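PDB 4ZGP: translation initiation factor eIF2 assembly protein, which acts as an ATP-dependent folding chaperone that binds the gamma subunit of eIF2 and lets it assemble with the alpha and beta subunits. Local coordinates for residues Ala111-Asn117 and Glu179-Trp185; Thr21-Thr25 and Pro261-Arg265. All coordinates share one frame; numbering follows the deposited sequence.

Interaction 1. Residues Ala111-Asn117 and Glu179-Trp185; sequences AVVPKLN and ELVLKEW. With ADP (adenosine-5'-diphosphate), chain C.
Strands 112-115 and 180-184 pair antiparallel as neighbours in the three-stranded sheet that covers one side of the nucleotide, their axes 4.4 Å apart at closest approach. Val113 and Lys183 form a hydrogen-bonded pair, with Val113 N to Lys183 O at 2.7 Å, and two residues further along Lys115 and Val181 form the next. Past the strand ends, Trp185 N bonds to Ala111 O, while Asn117 OD1 accepts from Glu179 N and the Asn117 amide stacks on the Glu179 carboxylate, their planes 12° apart. Glu179 OE1 is held by Lys52 and Ser35.

The two sheet faces differ sharply. Leu182 CD2 touches both Val112 CG2 and Pro114 CB, and helices 95-107 and 138-146 pack over this side. On the other, Val113, Lys115, Val181 and Lys183 point together. Lys183 bends at chi3 (-63°), bringing NZ to ADP N7 (2.8 Å) and ADP O2A (3.0 Å), a double grip that ties base to alpha-phosphate. Lys115 NZ reaches the same phosphate oxygen through a water and also meets Asp258 and Trp118 O. Val113 CG2 touches ADP C6 at 3.7 Å and meets the Trp185 ring at its edge, in plane. Glu184 O accepts from ADP N6 at 2.9 Å, reading the adenine amino group. A sheet whose lysines reach the alpha-phosphate, here one directly and one through water, and whose backbone carbonyl meets adenine is characteristic of the ATP-grasp nucleotide site.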
# COMPACT_ATOMS: atom_id res chain seq x y z
N ALA A 111 9.87 -12.26 10.36
CA ALA A 111 8.49 -11.80 10.41
C ALA A 111 8.22 -10.81 9.27
O ALA A 111 8.99 -9.87 9.07
CB ALA A 111 8.19 -11.15 11.75
N VAL A 112 7.15 -11.07 8.51
CA VAL A 112 6.82 -10.23 7.35
C VAL A 112 5.33 -9.88 7.25
O VAL A 112 4.48 -10.52 7.86
CB VAL A 112 7.23 -10.91 6.01
CG1 VAL A 112 8.70 -11.32 6.04
CG2 VAL A 112 6.35 -12.12 5.71
N VAL A 113 5.05 -8.83 6.48
CA VAL A 113 3.69 -8.50 6.05
C VAL A 113 3.61 -8.71 4.54
O VAL A 113 4.38 -8.11 3.79
CB VAL A 113 3.31 -7.04 6.40
CG1 VAL A 113 1.99 -6.66 5.75
CG2 VAL A 113 3.22 -6.85 7.92
N PRO A 114 2.72 -9.61 4.08
CA PRO A 114 2.64 -9.93 2.65
C PRO A 114 1.69 -9.01 1.90
O PRO A 114 0.75 -8.52 2.52
CB PRO A 114 2.08 -11.34 2.65
CG PRO A 114 1.14 -11.32 3.87
CD PRO A 114 1.84 -10.47 4.89
N LYS A 115 1.92 -8.79 0.61
CA LYS A 115 0.92 -8.11 -0.24
C LYS A 115 1.18 -8.54 -1.69
O LYS A 115 2.21 -9.15 -1.97
CB LYS A 115 0.99 -6.58 -0.08
CG LYS A 115 2.30 -5.96 -0.55
CD LYS A 115 2.36 -4.43 -0.34
CE LYS A 115 1.53 -3.70 -1.40
NZ LYS A 115 1.47 -2.21 -1.21
N LEU A 116 0.24 -8.29 -2.60
CA LEU A 116 0.55 -8.47 -4.01
C LEU A 116 0.91 -7.10 -4.57
O LEU A 116 1.44 -6.26 -3.84
CB LEU A 116 -0.59 -9.14 -4.78
CG LEU A 116 -1.04 -10.52 -4.27
CD1 LEU A 116 -2.00 -11.17 -5.25
CD2 LEU A 116 0.14 -11.45 -3.96
N ASN A 117 0.65 -6.87 -5.86
CA ASN A 117 1.22 -5.69 -6.48
C ASN A 117 0.73 -4.40 -5.86
O ASN A 117 1.48 -3.43 -5.80
CB ASN A 117 0.92 -5.65 -7.99
CG ASN A 117 1.33 -6.94 -8.73
OD1 ASN A 117 1.01 -8.05 -8.30
ND2 ASN A 117 2.02 -6.78 -9.86
N GLU A 179 3.02 -10.21 -8.51
CA GLU A 179 4.23 -10.33 -7.71
C GLU A 179 3.82 -10.58 -6.28
O GLU A 179 2.77 -10.11 -5.84
CB GLU A 179 5.09 -9.07 -7.82
CG GLU A 179 4.33 -7.81 -7.40
CD GLU A 179 4.92 -6.53 -7.95
OE1 GLU A 179 5.45 -6.56 -9.08
OE2 GLU A 179 4.85 -5.50 -7.26
N LEU A 180 4.63 -11.35 -5.56
CA LEU A 180 4.44 -11.56 -4.15
C LEU A 180 5.44 -10.71 -3.39
O LEU A 180 6.65 -10.89 -3.49
CB LEU A 180 4.60 -13.05 -3.78
CG LEU A 180 4.60 -13.32 -2.28
CD1 LEU A 180 3.32 -12.84 -1.66
CD2 LEU A 180 4.79 -14.82 -2.02
N VAL A 181 4.90 -9.78 -2.62
CA VAL A 181 5.71 -8.88 -1.83
C VAL A 181 5.73 -9.33 -0.39
O VAL A 181 4.69 -9.55 0.21
CB VAL A 181 5.18 -7.42 -1.92
CG1 VAL A 181 6.02 -6.50 -1.06
CG2 VAL A 181 5.14 -6.96 -3.37
N LEU A 182 6.92 -9.46 0.17
CA LEU A 182 7.07 -9.71 1.59
C LEU A 182 7.81 -8.53 2.22
O LEU A 182 9.01 -8.34 2.02
CB LEU A 182 7.83 -11.03 1.82
CG LEU A 182 7.14 -12.24 1.18
CD1 LEU A 182 8.02 -13.47 1.26
CD2 LEU A 182 5.76 -12.50 1.83
N LYS A 183 7.09 -7.71 2.97
CA LYS A 183 7.69 -6.60 3.68
C LYS A 183 8.16 -7.02 5.04
O LYS A 183 7.44 -7.72 5.73
CB LYS A 183 6.68 -5.46 3.82
CG LYS A 183 6.18 -5.04 2.44
CD LYS A 183 5.23 -3.90 2.52
CE LYS A 183 3.99 -4.29 3.28
NZ LYS A 183 3.34 -3.03 3.71
N GLU A 184 9.34 -6.57 5.46
CA GLU A 184 9.77 -6.85 6.82
C GLU A 184 8.76 -6.28 7.80
O GLU A 184 8.40 -5.11 7.71
CB GLU A 184 11.16 -6.27 7.11
CG GLU A 184 11.56 -6.47 8.56
CD GLU A 184 13.04 -6.34 8.78
OE1 GLU A 184 13.80 -6.23 7.79
OE2 GLU A 184 13.45 -6.35 9.96
N TRP A 185 8.29 -7.10 8.73
CA TRP A 185 7.36 -6.65 9.74
C TRP A 185 8.07 -5.80 10.78
O TRP A 185 9.19 -6.10 11.18
CB TRP A 185 6.66 -7.83 10.41
CG TRP A 185 5.76 -7.43 11.56
CD1 TRP A 185 4.44 -7.10 11.49
CD2 TRP A 185 6.13 -7.32 12.94
NE1 TRP A 185 3.96 -6.79 12.74
CE2 TRP A 185 4.98 -6.91 13.64
CE3 TRP A 185 7.32 -7.52 13.64
CZ2 TRP A 185 4.99 -6.71 15.02
CZ3 TRP A 185 7.33 -7.31 15.01
CH2 TRP A 185 6.17 -6.91 15.68
PB ADP C . -2.58 -0.04 1.92
O1B ADP C . -1.89 1.15 1.27
O2B ADP C . -3.15 -1.04 0.92
O3B ADP C . -3.48 0.40 3.05
PA ADP C . -0.14 -0.44 3.42
O1A ADP C . -0.11 1.07 3.36
O2A ADP C . 1.04 -1.30 2.98
O3A ADP C . -1.43 -0.96 2.59
O5' ADP C . -0.47 -0.83 4.94
C5' ADP C . -1.77 -1.25 5.36
C4' ADP C . -1.71 -1.25 6.88
O4' ADP C . -0.95 -2.39 7.32
C3' ADP C . -0.96 -0.02 7.38
O3' ADP C . -1.88 0.98 7.84
C2' ADP C . -0.09 -0.52 8.51
O2' ADP C . -0.67 -0.25 9.78
C1' ADP C . -0.00 -2.02 8.32
N9 ADP C . 1.36 -2.33 7.83
C8 ADP C . 1.80 -2.15 6.56
N7 ADP C . 3.10 -2.53 6.43
C5 ADP C . 3.52 -2.97 7.64
C6 ADP C . 4.78 -3.52 8.20
N6 ADP C . 5.86 -3.66 7.39
N1 ADP C . 4.80 -3.86 9.51
C2 ADP C . 3.71 -3.71 10.29
N3 ADP C . 2.53 -3.22 9.85
C4 ADP C . 2.37 -2.84 8.56
O HOH W 1 2.90 -1.23 0.82

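Interaction 2. Residues Thr21-Thr25 and Pro261-Arg265; sequences TLILT and PFYPR
Water 2 bridges the two segments, donating to Phe262 O at 2.6 Å and to Ile23 O at 2.9 Å, and so links carbonyls that could not bond to each other. Around this polar link the contact is mostly apolar. Leu24 CB lies over one face of the Tyr263 ring, 3.8 Å from its centroid and 15° off the normal, a CH-pi contact in which the two side chains cross at about a right angle. Chi1 of -175° sets Leu24 CG anti to the backbone N, and from there the fork puts CD2 beside Tyr263 CD2 and CD1 against Pro261 CB at 3.7 Å. Pro264 CD covers the opposite face of the ring, toward the rim, while Leu22 O approaches its edge at Tyr263 CE1 (3.6 Å). Leu22 divides its branches: CD2 meets the edge of the Phe262 ring, in plane, at Phe262 CD2 (3.9 Å), and CD1 rests against Pro264 CD. Replacing Tyr263 with an alanine would probably leave Leu24 CB and Pro264 CD without the ring that separates them, opening a gap between the segments. The backbone makes an inverse gamma turn about Phe262, whose ring meets that of Trp273 edge-to-face. The contact thus lays the chain leading into helix 26-31 against the turn that follows strand 253-261, with helix 273-278 alongside, where Trp273 also touches Leu22 and Pro264.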
# COMPACT_ATOMS: atom_id res chain seq x y z
N THR A 21 -15.27 13.15 -13.37
CA THR A 21 -14.27 13.91 -14.11
C THR A 21 -12.86 13.35 -13.90
O THR A 21 -12.02 13.39 -14.81
CB THR A 21 -14.28 15.39 -13.69
OG1 THR A 21 -15.61 15.92 -13.84
CG2 THR A 21 -13.30 16.21 -14.52
N LEU A 22 -12.60 12.84 -12.70
CA LEU A 22 -11.37 12.12 -12.42
C LEU A 22 -11.32 10.83 -13.22
O LEU A 22 -12.21 9.98 -13.08
CB LEU A 22 -11.25 11.79 -10.93
CG LEU A 22 -10.51 12.72 -9.97
CD1 LEU A 22 -10.39 12.04 -8.61
CD2 LEU A 22 -9.14 13.12 -10.50
N ILE A 23 -10.30 10.66 -14.05
CA ILE A 23 -10.14 9.41 -14.78
C ILE A 23 -8.85 8.68 -14.38
O ILE A 23 -7.89 9.29 -13.90
CB ILE A 23 -10.15 9.63 -16.31
CG1 ILE A 23 -8.83 10.25 -16.79
CG2 ILE A 23 -11.33 10.50 -16.73
CD1 ILE A 23 -8.06 9.35 -17.74
N LEU A 24 -8.85 7.37 -14.58
CA LEU A 24 -7.73 6.50 -14.24
C LEU A 24 -7.19 5.82 -15.48
O LEU A 24 -7.95 5.19 -16.22
CB LEU A 24 -8.18 5.45 -13.24
CG LEU A 24 -7.10 4.51 -12.69
CD1 LEU A 24 -6.11 5.28 -11.85
CD2 LEU A 24 -7.74 3.39 -11.89
N THR A 25 -5.89 5.91 -15.72
CA THR A 25 -5.31 5.21 -16.86
C THR A 25 -4.61 3.93 -16.42
O THR A 25 -4.21 3.80 -15.26
CB THR A 25 -4.31 6.08 -17.63
OG1 THR A 25 -3.15 6.28 -16.81
CG2 THR A 25 -4.92 7.43 -18.01
N PRO A 261 -3.06 5.16 -6.63
CA PRO A 261 -3.53 6.15 -7.62
C PRO A 261 -4.37 7.28 -7.03
O PRO A 261 -5.01 7.12 -6.00
CB PRO A 261 -4.38 5.31 -8.58
CG PRO A 261 -3.82 3.93 -8.45
CD PRO A 261 -3.52 3.80 -6.98
N PHE A 262 -4.33 8.44 -7.68
CA PHE A 262 -5.18 9.58 -7.31
C PHE A 262 -6.54 9.32 -7.94
O PHE A 262 -6.83 9.78 -9.04
CB PHE A 262 -4.57 10.89 -7.79
CG PHE A 262 -5.21 12.13 -7.22
CD1 PHE A 262 -4.78 12.65 -6.00
CD2 PHE A 262 -6.20 12.81 -7.93
CE1 PHE A 262 -5.34 13.81 -5.47
CE2 PHE A 262 -6.77 13.97 -7.41
CZ PHE A 262 -6.35 14.47 -6.18
N TYR A 263 -7.35 8.53 -7.26
CA TYR A 263 -8.59 8.00 -7.82
C TYR A 263 -9.45 7.45 -6.68
O TYR A 263 -8.90 6.90 -5.72
CB TYR A 263 -8.28 6.94 -8.86
CG TYR A 263 -9.48 6.50 -9.66
CD1 TYR A 263 -10.01 7.33 -10.65
CD2 TYR A 263 -10.09 5.29 -9.42
CE1 TYR A 263 -11.12 6.95 -11.39
CE2 TYR A 263 -11.21 4.90 -10.15
CZ TYR A 263 -11.72 5.74 -11.13
OH TYR A 263 -12.82 5.37 -11.86
N PRO A 264 -10.79 7.59 -6.77
CA PRO A 264 -11.63 7.27 -5.61
C PRO A 264 -11.54 5.85 -5.07
O PRO A 264 -11.98 5.65 -3.94
CB PRO A 264 -13.05 7.56 -6.12
CG PRO A 264 -12.84 8.68 -7.09
CD PRO A 264 -11.55 8.31 -7.80
N ARG A 265 -10.98 4.90 -5.80
CA ARG A 265 -10.78 3.57 -5.22
C ARG A 265 -9.69 3.60 -4.12
O ARG A 265 -9.59 2.70 -3.29
CB ARG A 265 -10.42 2.56 -6.30
CG ARG A 265 -10.62 1.12 -5.85
CD ARG A 265 -10.68 0.18 -7.04
NE ARG A 265 -11.85 0.42 -7.88
CZ ARG A 265 -13.05 -0.13 -7.70
NH1 ARG A 265 -14.03 0.16 -8.53
NH2 ARG A 265 -13.26 -0.96 -6.68
O HOH W 2 -6.41 10.08 -11.57

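Overall arrangement
Interaction 1 and interaction 2 lie on opposite sides of the chain's centre, their centres about 25 Å apart and their nearest atoms about 9 Å apart. Residues 21-25 come first in the chain and 261-265 last, with both strands of interaction 1 between them. Interaction 1 lies within the three-stranded sheet, whereas interaction 2 joins the loop before helix 26-31 to the one that follows edge strand 253-261 of the five-stranded sheet. The nucleotide site relates them: strand 253-261 carries Asp258 and Asn260, ATP-site residues inferred to bind magnesium, and Asp258 forms a salt bridge with Lys115, while interaction 2 stays clear of ADP. The nucleotide thus sits between two sheets, as expected for an ATP-grasp protein.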